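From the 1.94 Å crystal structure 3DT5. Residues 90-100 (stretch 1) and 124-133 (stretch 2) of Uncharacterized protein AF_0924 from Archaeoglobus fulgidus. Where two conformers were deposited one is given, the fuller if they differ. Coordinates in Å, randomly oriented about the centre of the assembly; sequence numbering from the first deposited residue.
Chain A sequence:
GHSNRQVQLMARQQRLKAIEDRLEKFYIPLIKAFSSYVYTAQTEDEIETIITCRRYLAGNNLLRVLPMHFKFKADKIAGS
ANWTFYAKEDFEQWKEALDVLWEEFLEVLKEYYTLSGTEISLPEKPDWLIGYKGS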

# COMPACT_ATOMS: atom_id res chain seq x y z
N ASP A 90 -6.26 2.01 14.88
CA ASP A 90 -5.48 2.39 13.72
C ASP A 90 -4.88 1.15 13.05
O ASP A 90 -4.84 1.06 11.81
CB ASP A 90 -4.37 3.33 14.12
CG ASP A 90 -4.88 4.70 14.53
OD1 ASP A 90 -5.68 5.29 13.77
OD2 ASP A 90 -4.45 5.18 15.59
N PHE A 91 -4.42 0.20 13.86
CA PHE A 91 -3.93 -1.07 13.33
C PHE A 91 -5.05 -1.74 12.50
O PHE A 91 -4.81 -2.24 11.41
CB PHE A 91 -3.51 -1.99 14.49
CG PHE A 91 -3.33 -3.42 14.09
CD1 PHE A 91 -2.14 -3.86 13.51
CD2 PHE A 91 -4.36 -4.34 14.26
CE1 PHE A 91 -1.97 -5.20 13.11
CE2 PHE A 91 -4.19 -5.70 13.88
CZ PHE A 91 -2.99 -6.12 13.30
N GLU A 92 -6.27 -1.74 13.06
CA GLU A 92 -7.39 -2.41 12.41
C GLU A 92 -7.77 -1.70 11.10
O GLU A 92 -8.04 -2.40 10.09
CB GLU A 92 -8.60 -2.56 13.35
CG GLU A 92 -8.35 -3.48 14.56
CD GLU A 92 -8.06 -4.95 14.19
OE1 GLU A 92 -8.41 -5.39 13.07
OE2 GLU A 92 -7.51 -5.69 15.04
N GLN A 93 -7.78 -0.35 11.11
CA GLN A 93 -8.07 0.46 9.88
C GLN A 93 -7.06 0.12 8.79
O GLN A 93 -7.43 -0.10 7.64
CB GLN A 93 -7.94 1.97 10.12
CG GLN A 93 -8.97 2.56 11.00
CD GLN A 93 -9.36 3.96 10.55
OE1 GLN A 93 -8.53 4.74 10.04
NE2 GLN A 93 -10.66 4.28 10.71
N TRP A 94 -5.79 0.10 9.17
CA TRP A 94 -4.73 -0.20 8.21
C TRP A 94 -4.77 -1.62 7.74
O TRP A 94 -4.55 -1.88 6.55
CB TRP A 94 -3.32 0.18 8.75
CG TRP A 94 -3.03 1.60 8.47
CD1 TRP A 94 -3.22 2.65 9.31
CD2 TRP A 94 -2.60 2.15 7.21
NE1 TRP A 94 -2.93 3.81 8.66
CE2 TRP A 94 -2.54 3.54 7.37
CE3 TRP A 94 -2.30 1.59 5.95
CZ2 TRP A 94 -2.16 4.41 6.32
CZ3 TRP A 94 -1.92 2.47 4.89
CH2 TRP A 94 -1.85 3.85 5.10
N LYS A 95 -5.05 -2.58 8.63
CA LYS A 95 -5.13 -3.96 8.14
C LYS A 95 -6.24 -4.11 7.06
O LYS A 95 -6.05 -4.73 6.02
CB LYS A 95 -5.39 -4.91 9.30
CG LYS A 95 -5.23 -6.38 8.85
CD LYS A 95 -6.10 -7.35 9.66
CE LYS A 95 -6.64 -8.44 8.71
NZ LYS A 95 -7.78 -9.19 9.36
N GLU A 96 -7.40 -3.54 7.33
CA GLU A 96 -8.52 -3.54 6.41
C GLU A 96 -8.14 -2.85 5.07
O GLU A 96 -8.44 -3.35 3.98
CB GLU A 96 -9.67 -2.84 7.11
CG GLU A 96 -10.81 -2.45 6.26
CD GLU A 96 -12.01 -1.97 7.11
OE1 GLU A 96 -12.15 -2.42 8.29
OE2 GLU A 96 -12.80 -1.16 6.58
N ALA A 97 -7.50 -1.69 5.17
CA ALA A 97 -7.14 -0.95 3.96
C ALA A 97 -6.08 -1.67 3.14
O ALA A 97 -6.17 -1.65 1.91
CB ALA A 97 -6.70 0.48 4.30
N LEU A 98 -5.08 -2.26 3.80
CA LEU A 98 -4.04 -3.01 3.08
C LEU A 98 -4.64 -4.19 2.31
O LEU A 98 -4.23 -4.46 1.18
CB LEU A 98 -2.90 -3.49 4.01
CG LEU A 98 -2.06 -2.33 4.57
CD1 LEU A 98 -1.14 -2.82 5.70
CD2 LEU A 98 -1.25 -1.73 3.45
N ASP A 99 -5.62 -4.85 2.91
CA ASP A 99 -6.30 -5.99 2.23
C ASP A 99 -7.06 -5.51 0.99
O ASP A 99 -7.00 -6.15 -0.09
CB ASP A 99 -7.21 -6.71 3.20
CG ASP A 99 -6.44 -7.64 4.18
OD1 ASP A 99 -5.27 -8.06 3.89
OD2 ASP A 99 -7.05 -7.96 5.23
N VAL A 100 -7.75 -4.37 1.12
CA VAL A 100 -8.38 -3.72 -0.05
C VAL A 100 -7.35 -3.27 -1.10
O VAL A 100 -7.56 -3.47 -2.28
CB VAL A 100 -9.30 -2.52 0.34
CG1 VAL A 100 -9.89 -1.87 -0.91
CG2 VAL A 100 -10.45 -3.02 1.23
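Stretch 2 124-133: EKPDWLIGYK

Residues 124-133 run as an extended segment along one side of the helix formed by residues 90-100, in the opposite sense: Tyr132 lies nearest Phe91 (CA to CA 6.5 Å), Trp128 nearest Lys95 (7.7 Å), and Lys125 reaches Asp99. Most of the segment is loop, with a short strand at Ile130-Gly131; a weak hydrogen bond runs from Ile130 N to Trp128 O (3.0 Å). The helix keeps regular i to i-4 hydrogen bonds, such as Lys95 N to Phe91 O (2.8 Å), and the two stretches meet mainly through side chains, with no direct backbone-to-backbone hydrogen bond between them, burying 524 Å² in all.

Polar contacts gather at Asp99. Its CA-to-CB bond points sideways, but with chi1 in the m well, the carboxylate comes nearer, and OD1 accepts from two donors: Lys125 NZ at 2.6 Å, in a salt bridge, and Trp128 NE1 at 3.0 Å, with a nearly straight 161° N-H...O angle. Lys125 spans the distance with all four chi angles t. A water reinforces the junction, donating to Asp99 O (2.7 Å from the water oxygen) and accepting from Lys125 NZ (3.0 Å).

The indole held by this bond also packs against Leu98. Leu98 CB lies 3.7 Å from the centroid of the Trp128 five-membered ring, 17° off its normal, a CH-pi contact over the face, while Asp99 OD1 approaches the ring edge.

Apolar contacts continue through Ile130: Ile130 CG2 is 4.2 Å from Leu98 CD1, Ile130 CD1 3.8 Å from Lys95 CB, and Ile130 CG1 3.6 Å from Phe91 CE1. The backbone N of Gly131 lies 3.7 Å from Phe91 CE1.

An aromatic pair follows: Tyr132 CD2 sits over one face of the Phe91 ring, 3.3 Å from Phe91 CD2, with the planes oblique at 52° and the ring centroids 4.8 Å apart.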

# COMPACT_ATOMS: atom_id res chain seq x y z
N GLU A 124 1.95 -13.70 -5.09
CA GLU A 124 1.31 -14.19 -3.86
C GLU A 124 1.16 -13.03 -2.88
O GLU A 124 1.95 -12.12 -2.88
CB GLU A 124 2.17 -15.28 -3.22
CG GLU A 124 2.38 -16.50 -4.14
CD GLU A 124 1.10 -17.32 -4.31
OE1 GLU A 124 0.35 -17.12 -5.31
OE2 GLU A 124 0.83 -18.19 -3.44
N LYS A 125 0.13 -13.04 -2.04
CA LYS A 125 -0.09 -11.93 -1.12
C LYS A 125 0.97 -11.93 -0.03
O LYS A 125 1.19 -12.98 0.59
CB LYS A 125 -1.46 -12.06 -0.48
CG LYS A 125 -1.85 -10.81 0.32
CD LYS A 125 -3.25 -10.98 0.91
CE LYS A 125 -3.52 -9.89 1.94
NZ LYS A 125 -4.96 -10.07 2.31
N PRO A 126 1.60 -10.77 0.26
CA PRO A 126 2.58 -10.83 1.35
C PRO A 126 1.94 -10.70 2.74
O PRO A 126 0.75 -10.33 2.86
CB PRO A 126 3.49 -9.62 1.08
CG PRO A 126 2.56 -8.61 0.49
CD PRO A 126 1.50 -9.40 -0.31
N ASP A 127 2.72 -11.01 3.78
CA ASP A 127 2.35 -10.71 5.16
C ASP A 127 2.52 -9.21 5.35
O ASP A 127 3.52 -8.66 4.96
CB ASP A 127 3.28 -11.48 6.13
CG ASP A 127 3.13 -12.98 5.97
OD1 ASP A 127 2.03 -13.42 5.60
OD2 ASP A 127 4.11 -13.73 6.18
N TRP A 128 1.54 -8.57 5.97
CA TRP A 128 1.65 -7.14 6.28
C TRP A 128 2.55 -6.99 7.51
O TRP A 128 2.41 -7.73 8.49
CB TRP A 128 0.27 -6.57 6.55
CG TRP A 128 -0.64 -6.71 5.36
CD1 TRP A 128 -1.90 -7.24 5.34
CD2 TRP A 128 -0.34 -6.31 4.01
NE1 TRP A 128 -2.42 -7.18 4.06
CE2 TRP A 128 -1.48 -6.61 3.22
CE3 TRP A 128 0.75 -5.68 3.40
CZ2 TRP A 128 -1.55 -6.31 1.85
CZ3 TRP A 128 0.68 -5.36 2.02
CH2 TRP A 128 -0.46 -5.69 1.27
N LEU A 129 3.50 -6.07 7.44
CA LEU A 129 4.46 -5.90 8.55
C LEU A 129 3.87 -4.86 9.55
O LEU A 129 4.39 -3.74 9.69
CB LEU A 129 5.82 -5.46 8.02
CG LEU A 129 6.51 -6.54 7.16
CD1 LEU A 129 7.76 -6.02 6.57
CD2 LEU A 129 6.82 -7.86 7.90
N ILE A 130 2.77 -5.25 10.19
CA ILE A 130 2.06 -4.36 11.08
C ILE A 130 1.73 -5.09 12.40
O ILE A 130 1.53 -6.30 12.41
CB ILE A 130 0.77 -3.80 10.43
CG1 ILE A 130 -0.22 -4.93 10.01
CG2 ILE A 130 1.11 -2.81 9.23
CD1 ILE A 130 -1.61 -4.40 9.60
N GLY A 131 1.65 -4.33 13.49
CA GLY A 131 1.36 -4.93 14.82
C GLY A 131 0.85 -3.89 15.78
O GLY A 131 0.96 -2.70 15.53
N TYR A 132 0.23 -4.32 16.88
CA TYR A 132 0.02 -3.39 17.97
C TYR A 132 0.28 -3.98 19.36
O TYR A 132 0.40 -3.22 20.32
CB TYR A 132 -1.38 -2.77 17.89
CG TYR A 132 -2.45 -3.76 18.20
CD1 TYR A 132 -2.99 -3.89 19.48
CD2 TYR A 132 -2.89 -4.62 17.21
CE1 TYR A 132 -3.99 -4.86 19.75
CE2 TYR A 132 -3.88 -5.59 17.45
CZ TYR A 132 -4.43 -5.71 18.71
OH TYR A 132 -5.39 -6.67 18.89
N LYS A 133 0.36 -5.31 19.49
CA LYS A 133 0.47 -5.92 20.84
C LYS A 133 1.80 -6.61 21.19
O LYS A 133 1.97 -7.83 20.96
CB LYS A 133 -0.74 -6.81 21.19
CG LYS A 133 -1.12 -7.88 20.17
CD LYS A 133 -2.01 -8.91 20.87
CE LYS A 133 -3.12 -9.45 19.95
NZ LYS A 133 -4.15 -10.18 20.82
O HOH W 1 -6.68 -8.83 0.12